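Pyruvate kinase (Cryptosporidium parvum, PDB 4DRS) probably catalyses the last step of glycolysis, transferring the phosphoryl group of phosphoenolpyruvate to ADP to yield pyruvate and ATP. Local coordinates at residues Q47-I52 with V72-F77; G105-T110 with F232-F237; A327-E332 with S362-N367. All coordinates share one frame; numbering follows the deposited sequence.

Interaction 1: residues Q47-I52 with V72-F77; sequences QIICTI and VARLNF. With ACT (acetate ion), chain G.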
# COMPACT_ATOMS: atom_id res chain seq x y z
N GLN A 47 -18.88 -18.59 -15.28
CA GLN A 47 -19.98 -19.24 -15.96
C GLN A 47 -19.56 -19.70 -17.35
O GLN A 47 -18.65 -19.13 -17.96
CB GLN A 47 -21.18 -18.29 -16.05
CG GLN A 47 -21.64 -17.71 -14.72
CD GLN A 47 -22.43 -18.68 -13.86
OE1 GLN A 47 -22.53 -19.88 -14.16
NE2 GLN A 47 -23.01 -18.17 -12.78
N ILE A 48 -20.22 -20.75 -17.84
CA ILE A 48 -19.88 -21.33 -19.13
C ILE A 48 -21.08 -21.31 -20.06
O ILE A 48 -22.14 -21.85 -19.74
CB ILE A 48 -19.33 -22.77 -18.99
CG1 ILE A 48 -17.98 -22.77 -18.27
CG2 ILE A 48 -19.22 -23.44 -20.35
CD1 ILE A 48 -17.43 -24.15 -17.97
N ILE A 49 -20.89 -20.66 -21.21
CA ILE A 49 -21.87 -20.66 -22.29
C ILE A 49 -21.47 -21.68 -23.36
O ILE A 49 -20.31 -21.70 -23.79
CB ILE A 49 -22.00 -19.26 -22.94
CG1 ILE A 49 -22.40 -18.21 -21.89
CG2 ILE A 49 -23.01 -19.29 -24.08
CD1 ILE A 49 -22.49 -16.79 -22.43
N CYS A 50 -22.41 -22.52 -23.76
CA CYS A 50 -22.19 -23.48 -24.85
C CYS A 50 -23.12 -23.20 -26.00
O CYS A 50 -24.32 -23.00 -25.80
CB CYS A 50 -22.41 -24.93 -24.38
SG CYS A 50 -21.35 -25.46 -23.03
N THR A 51 -22.57 -23.19 -27.21
CA THR A 51 -23.35 -23.02 -28.42
C THR A 51 -23.92 -24.36 -28.82
O THR A 51 -23.18 -25.34 -28.96
CB THR A 51 -22.49 -22.45 -29.56
OG1 THR A 51 -21.86 -21.24 -29.12
CG2 THR A 51 -23.35 -22.16 -30.79
N ILE A 52 -25.24 -24.41 -28.99
CA ILE A 52 -25.91 -25.65 -29.33
C ILE A 52 -26.11 -25.76 -30.83
O ILE A 52 -26.70 -24.89 -31.46
CB ILE A 52 -27.26 -25.82 -28.58
CG1 ILE A 52 -27.14 -25.45 -27.09
CG2 ILE A 52 -27.80 -27.24 -28.77
CD1 ILE A 52 -26.03 -26.15 -26.33
N VAL A 72 -25.31 -21.59 -19.58
CA VAL A 72 -26.18 -20.96 -20.58
C VAL A 72 -26.05 -21.70 -21.91
O VAL A 72 -24.93 -22.01 -22.35
CB VAL A 72 -25.81 -19.47 -20.78
CG1 VAL A 72 -26.64 -18.84 -21.89
CG2 VAL A 72 -25.97 -18.68 -19.49
N ALA A 73 -27.18 -21.97 -22.55
CA ALA A 73 -27.20 -22.52 -23.90
C ALA A 73 -27.44 -21.39 -24.91
O ALA A 73 -28.35 -20.58 -24.75
CB ALA A 73 -28.26 -23.60 -24.03
N ARG A 74 -26.60 -21.36 -25.95
CA ARG A 74 -26.66 -20.32 -26.98
C ARG A 74 -27.12 -20.86 -28.32
O ARG A 74 -26.65 -21.90 -28.78
CB ARG A 74 -25.29 -19.66 -27.13
CG ARG A 74 -25.17 -18.65 -28.27
CD ARG A 74 -23.75 -18.09 -28.29
NE ARG A 74 -23.46 -17.31 -29.48
CZ ARG A 74 -22.80 -17.77 -30.55
NH1 ARG A 74 -22.36 -19.01 -30.59
NH2 ARG A 74 -22.59 -16.96 -31.58
N LEU A 75 -28.06 -20.14 -28.92
CA LEU A 75 -28.58 -20.47 -30.23
C LEU A 75 -28.09 -19.43 -31.20
O LEU A 75 -28.49 -18.27 -31.14
CB LEU A 75 -30.11 -20.49 -30.21
CG LEU A 75 -30.80 -21.39 -29.17
CD1 LEU A 75 -32.31 -21.38 -29.36
CD2 LEU A 75 -30.27 -22.81 -29.24
N ASN A 76 -27.20 -19.85 -32.09
CA ASN A 76 -26.68 -18.96 -33.13
C ASN A 76 -27.66 -18.85 -34.28
O ASN A 76 -27.78 -19.76 -35.10
CB ASN A 76 -25.32 -19.47 -33.62
CG ASN A 76 -24.60 -18.46 -34.49
OD1 ASN A 76 -25.19 -17.47 -34.94
ND2 ASN A 76 -23.32 -18.70 -34.74
N PHE A 77 -28.36 -17.72 -34.36
CA PHE A 77 -29.38 -17.53 -35.40
C PHE A 77 -28.80 -17.14 -36.77
O PHE A 77 -29.53 -16.77 -37.68
CB PHE A 77 -30.48 -16.56 -34.93
CG PHE A 77 -31.63 -17.25 -34.24
CD1 PHE A 77 -32.94 -17.04 -34.68
CD2 PHE A 77 -31.42 -18.11 -33.16
CE1 PHE A 77 -34.01 -17.67 -34.05
CE2 PHE A 77 -32.49 -18.74 -32.53
CZ PHE A 77 -33.78 -18.52 -32.98
C ACT G . -20.88 -21.09 -33.73
O ACT G . -20.83 -19.84 -33.79
OXT ACT G . -19.96 -21.75 -33.23
CH3 ACT G . -22.08 -21.82 -34.27
O HOH W 1 -27.13 -22.57 -32.46
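T51 and R74 meet where the first two strands of a TIM barrel, 47-51 and 72-76, run out toward the loops, and helix 59-68 makes the pair a beta-alpha-beta unit. The backbone part is a regular parallel ladder: V72 N bonds to I48 O, C50 N to V72 O, R74 N to C50 O (2.8 Å) and I52 N to R74 O. A water continues it, giving to I52 O and accepting from N76 N at 2.7 Å.

Apolar packing occupies both faces. In the barrel interior, I49 and V72 lie side by side with I49 CG1 3.8 Å from V72 CB, while I49 CG2 rests on the CB of R74; M107 adds to this cluster. On the face of A73, I52 CG1 comes 3.7 Å from A73 CB, beside helix 82-97.

The side-chain polar bond runs from R74 NH1 to T51 OG1, at 2.7 Å and 140°. With CG anti to the backbone N (chi1 174°) and the chain extended to NE, R74 lays its guanidinium edge against the hydroxyl, which also bonds L361 O. N76 OD1 takes S78 N; its ND2 bonds a glycerol and, weakly, an acetate O, both probably from the crystallisation liquor.

R74 and N76 bind ADP in a crystal structure of this protein, although none is bound to this chain here. Grips from T51 at NH1 and D109 at NE would restrict guanidinium rotation, consistent with a positive charge already in place for the nucleotide.

Interaction 2: residues G105-T110 with F232-F237; sequences GIMLDT and FIALSF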
# COMPACT_ATOMS: atom_id res chain seq x y z
N GLY A 105 -29.78 -20.91 -18.42
CA GLY A 105 -30.25 -19.75 -19.16
C GLY A 105 -30.19 -20.04 -20.65
O GLY A 105 -29.39 -20.86 -21.11
N ILE A 106 -31.05 -19.36 -21.42
CA ILE A 106 -31.07 -19.53 -22.87
C ILE A 106 -30.83 -18.20 -23.58
O ILE A 106 -31.50 -17.20 -23.28
CB ILE A 106 -32.36 -20.22 -23.38
CG1 ILE A 106 -32.62 -21.51 -22.59
CG2 ILE A 106 -32.25 -20.54 -24.86
CD1 ILE A 106 -33.96 -22.16 -22.84
N MET A 107 -29.87 -18.21 -24.50
CA MET A 107 -29.40 -17.02 -25.21
C MET A 107 -29.67 -17.12 -26.71
O MET A 107 -29.31 -18.11 -27.36
CB MET A 107 -27.89 -16.83 -24.96
CG MET A 107 -27.19 -15.81 -25.86
SD MET A 107 -25.40 -15.71 -25.60
CE MET A 107 -25.30 -14.77 -24.08
N LEU A 108 -30.30 -16.08 -27.26
CA LEU A 108 -30.44 -15.94 -28.70
C LEU A 108 -29.38 -14.96 -29.19
O LEU A 108 -29.29 -13.82 -28.73
CB LEU A 108 -31.86 -15.48 -29.05
CG LEU A 108 -32.26 -15.27 -30.51
CD1 LEU A 108 -33.75 -15.47 -30.70
CD2 LEU A 108 -31.84 -13.88 -31.00
N ASP A 109 -28.56 -15.43 -30.13
CA ASP A 109 -27.48 -14.64 -30.72
C ASP A 109 -27.94 -14.26 -32.12
O ASP A 109 -28.12 -15.14 -32.96
CB ASP A 109 -26.19 -15.48 -30.77
CG ASP A 109 -24.96 -14.67 -31.18
OD1 ASP A 109 -25.01 -13.90 -32.17
OD2 ASP A 109 -23.92 -14.82 -30.51
N THR A 110 -28.15 -12.97 -32.35
CA THR A 110 -28.72 -12.51 -33.63
C THR A 110 -27.77 -12.72 -34.79
O THR A 110 -26.55 -12.67 -34.62
CB THR A 110 -29.14 -11.01 -33.60
OG1 THR A 110 -27.99 -10.19 -33.36
CG2 THR A 110 -30.19 -10.76 -32.52
N PHE A 232 -31.53 -14.11 -22.70
CA PHE A 232 -30.52 -13.19 -23.23
C PHE A 232 -30.67 -13.00 -24.73
O PHE A 232 -31.02 -13.93 -25.46
CB PHE A 232 -29.11 -13.71 -22.91
CG PHE A 232 -28.92 -14.13 -21.48
CD1 PHE A 232 -28.68 -13.18 -20.48
CD2 PHE A 232 -28.98 -15.47 -21.12
CE1 PHE A 232 -28.52 -13.57 -19.16
CE2 PHE A 232 -28.81 -15.86 -19.80
CZ PHE A 232 -28.58 -14.91 -18.82
N ILE A 233 -30.38 -11.78 -25.17
CA ILE A 233 -30.23 -11.47 -26.58
C ILE A 233 -28.79 -11.00 -26.78
O ILE A 233 -28.40 -9.93 -26.31
CB ILE A 233 -31.20 -10.35 -27.05
CG1 ILE A 233 -32.66 -10.78 -26.88
CG2 ILE A 233 -30.94 -9.98 -28.50
CD1 ILE A 233 -33.67 -9.66 -26.99
N ALA A 234 -27.99 -11.83 -27.46
CA ALA A 234 -26.64 -11.44 -27.83
C ALA A 234 -26.73 -10.70 -29.15
O ALA A 234 -26.96 -11.29 -30.21
CB ALA A 234 -25.73 -12.66 -27.94
N LEU A 235 -26.58 -9.38 -29.08
CA LEU A 235 -26.78 -8.51 -30.22
C LEU A 235 -25.48 -8.40 -31.02
O LEU A 235 -24.49 -7.82 -30.55
CB LEU A 235 -27.25 -7.15 -29.73
CG LEU A 235 -28.28 -6.34 -30.51
CD1 LEU A 235 -29.56 -7.13 -30.72
CD2 LEU A 235 -28.56 -5.03 -29.77
N SER A 236 -25.46 -8.98 -32.22
CA SER A 236 -24.26 -9.01 -33.06
C SER A 236 -23.90 -7.66 -33.67
O SER A 236 -24.78 -6.91 -34.10
CB SER A 236 -24.38 -10.06 -34.18
OG SER A 236 -24.45 -11.36 -33.65
N PHE A 237 -22.60 -7.36 -33.70
CA PHE A 237 -22.04 -6.16 -34.34
C PHE A 237 -22.63 -4.82 -33.87
O PHE A 237 -22.90 -3.94 -34.68
CB PHE A 237 -22.14 -6.25 -35.88
CG PHE A 237 -21.15 -7.19 -36.50
CD1 PHE A 237 -19.90 -6.72 -36.92
CD2 PHE A 237 -21.46 -8.53 -36.68
CE1 PHE A 237 -18.97 -7.59 -37.49
CE2 PHE A 237 -20.54 -9.40 -37.26
CZ PHE A 237 -19.30 -8.93 -37.66
O HOH W 2 -27.52 -7.64 -34.37
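M107 and F232 are paired across strands 105-109 and 232-235, their side chains crossing at about a right angle with the two CB atoms 3.9 Å apart. M107 runs out with CG anti to the backbone N (chi1 168°) and bends at its last torsion, leaving SD 3.9 Å from A234 CB. The F232 ring turns an edge to G105, whose CA is 4.2 Å from F232 CE2. D109 lies along A234 on the same interior face, whereas L108 and I233 point outward toward helix 215-226.

Beneath these side chains a parallel ladder sets the register: F232 N to I106 O, L108 N to F232 O, A234 N to L108 O and T110 N to A234 O. Where it ends, side chains take over. S236 OG donates to T110 O at 2.7 Å. T110 OG1, standing between its own backbone N and carbonyl carbon (chi1 62°), gives to a water 2.8 Å away, and that water donates to S236 O.

Further out, the carboxylate of D109 is divided between two cations: OD2 pairs with R74, and OD1 with K270 from the next strand, 266-271. K270 also bonds S236 OG, which is 3.0 Å from D109 OD1 but at too poor an angle to bond it.

These third and fourth strands of the barrel thus carry a buried carboxylate bridged by R74 and K270, which ties strands 72-76, 105-109 and 266-271 together through their side chains and is consistent with a second-shell role in positioning R74.

Interaction 3: residues A327-E332 with S362-N367; sequences ATQMLE and SGETAN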
# COMPACT_ATOMS: atom_id res chain seq x y z
N ALA A 327 -15.34 -14.85 -25.66
CA ALA A 327 -15.80 -15.82 -26.64
C ALA A 327 -15.09 -15.66 -27.97
O ALA A 327 -15.65 -15.08 -28.91
CB ALA A 327 -17.30 -15.66 -26.85
N THR A 328 -13.87 -16.17 -28.07
CA THR A 328 -13.10 -16.06 -29.31
C THR A 328 -12.88 -17.43 -29.95
O THR A 328 -11.94 -17.62 -30.73
CB THR A 328 -11.76 -15.33 -29.09
OG1 THR A 328 -11.07 -15.90 -27.96
CG2 THR A 328 -11.98 -13.84 -28.84
N GLN A 329 -13.77 -18.37 -29.62
CA GLN A 329 -13.62 -19.79 -29.97
C GLN A 329 -12.29 -20.32 -29.42
O GLN A 329 -11.38 -20.66 -30.18
CB GLN A 329 -13.76 -20.02 -31.48
CG GLN A 329 -14.07 -21.47 -31.86
CD GLN A 329 -14.18 -21.67 -33.35
OE1 GLN A 329 -13.21 -21.48 -34.09
NE2 GLN A 329 -15.35 -22.07 -33.81
N MET A 330 -12.20 -20.38 -28.10
CA MET A 330 -10.94 -20.65 -27.41
C MET A 330 -10.37 -22.05 -27.63
O MET A 330 -9.15 -22.23 -27.57
CB MET A 330 -11.07 -20.35 -25.91
CG MET A 330 -11.21 -18.87 -25.59
SD MET A 330 -12.85 -18.21 -25.92
CE MET A 330 -13.70 -18.72 -24.43
N LEU A 331 -11.23 -23.03 -27.90
CA LEU A 331 -10.78 -24.42 -28.03
C LEU A 331 -10.96 -24.99 -29.45
O LEU A 331 -11.58 -26.04 -29.63
CB LEU A 331 -11.45 -25.32 -26.98
CG LEU A 331 -11.45 -24.91 -25.49
CD1 LEU A 331 -12.27 -25.89 -24.67
CD2 LEU A 331 -10.05 -24.78 -24.91
N GLU A 332 -10.40 -24.29 -30.44
CA GLU A 332 -10.47 -24.69 -31.85
C GLU A 332 -10.08 -26.15 -32.08
O GLU A 332 -10.80 -26.89 -32.74
CB GLU A 332 -9.59 -23.79 -32.72
CG GLU A 332 -10.17 -22.42 -33.01
CD GLU A 332 -9.18 -21.52 -33.73
OE1 GLU A 332 -8.04 -21.36 -33.24
OE2 GLU A 332 -9.54 -20.95 -34.78
N SER A 362 -17.78 -22.14 -28.94
CA SER A 362 -18.48 -21.98 -30.21
C SER A 362 -18.66 -23.32 -30.94
O SER A 362 -19.58 -24.08 -30.64
CB SER A 362 -17.77 -20.95 -31.09
OG SER A 362 -18.30 -19.65 -30.87
N GLY A 363 -17.78 -23.59 -31.91
CA GLY A 363 -17.85 -24.80 -32.73
C GLY A 363 -17.33 -26.06 -32.06
O GLY A 363 -17.33 -27.13 -32.66
N GLU A 364 -16.88 -25.93 -30.81
CA GLU A 364 -16.39 -27.05 -30.02
C GLU A 364 -17.55 -27.95 -29.60
O GLU A 364 -17.41 -29.18 -29.56
CB GLU A 364 -15.64 -26.55 -28.78
CG GLU A 364 -14.39 -25.74 -29.08
CD GLU A 364 -14.64 -24.25 -29.25
OE1 GLU A 364 -15.75 -23.85 -29.67
OE2 GLU A 364 -13.71 -23.46 -28.98
N THR A 365 -18.68 -27.32 -29.31
CA THR A 365 -19.90 -28.03 -28.92
C THR A 365 -20.92 -28.09 -30.07
O THR A 365 -21.54 -29.13 -30.30
CB THR A 365 -20.56 -27.41 -27.67
OG1 THR A 365 -20.63 -25.98 -27.81
CG2 THR A 365 -19.75 -27.75 -26.43
N ALA A 366 -21.07 -26.97 -30.79
CA ALA A 366 -22.05 -26.84 -31.87
C ALA A 366 -21.91 -27.91 -32.96
O ALA A 366 -22.86 -28.63 -33.26
CB ALA A 366 -21.99 -25.45 -32.48
N ASN A 367 -20.71 -28.02 -33.54
CA ASN A 367 -20.45 -29.01 -34.58
C ASN A 367 -19.08 -29.69 -34.46
O ASN A 367 -18.49 -30.11 -35.46
CB ASN A 367 -20.67 -28.41 -35.98
CG ASN A 367 -20.15 -26.99 -36.11
OD1 ASN A 367 -18.95 -26.74 -35.99
ND2 ASN A 367 -21.06 -26.05 -36.36
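E364 OE2 accepts the backbone N-H of L331 at 2.7 Å, using its anti lone pair; the angle at hydrogen, 139°, makes this a bent bond. The other carboxylate oxygen, OE1, turns back to its own segment and takes a weak bond from S362 N at 2.8 Å, so the carboxylate spans the two loops. The chain bends at chi2 (88°), turning the carboxylate toward both segments. Q329 crosses it obliquely, amide and carboxylate planes 88° apart, with Q329 CG 3.5 Å from E364 OE2. Beyond CG the glutamine chain extends past S362, and Q329 NE2 comes 3.8 Å from S362 CB.

Segment 327-332 follows the seventh strand of the TIM barrel, and 362-367, with its short, weakly bonded helix 363-366, follows the eighth. Both loops therefore belong to the C-terminal end of the barrel, where TIM-barrel enzymes keep their active sites; the nearest side-chain atoms of S362 and R74, an ADP-binding residue, are about 4 Å apart. L331 and E364 both pack on A374 of helix 371-386. T328 packs on R342 of a second subunit, and E332 makes a weak hydrogen bond to T341 of that subunit.

How the interactions relate
All three contacts belong to one eight-stranded parallel barrel and come in series along the chain, interaction 1 first and interaction 3 last. Interactions 1 and 2 have centres about 9 Å apart and are neighbours in the sheet: strand 72-76 lies beside 105-109, so four consecutive strands are joined through them. Interaction 3 joins the segments at the C-terminal ends of strands 324-327 and 358-361, its centre about 10 Å from that of interaction 1; T365 OG1 bonds T51 O where strand 358-361 closes against 47-51. Interactions 2 and 3, about 16 Å apart between centres, do not touch. Interaction 1 therefore links the other two beside the ADP site.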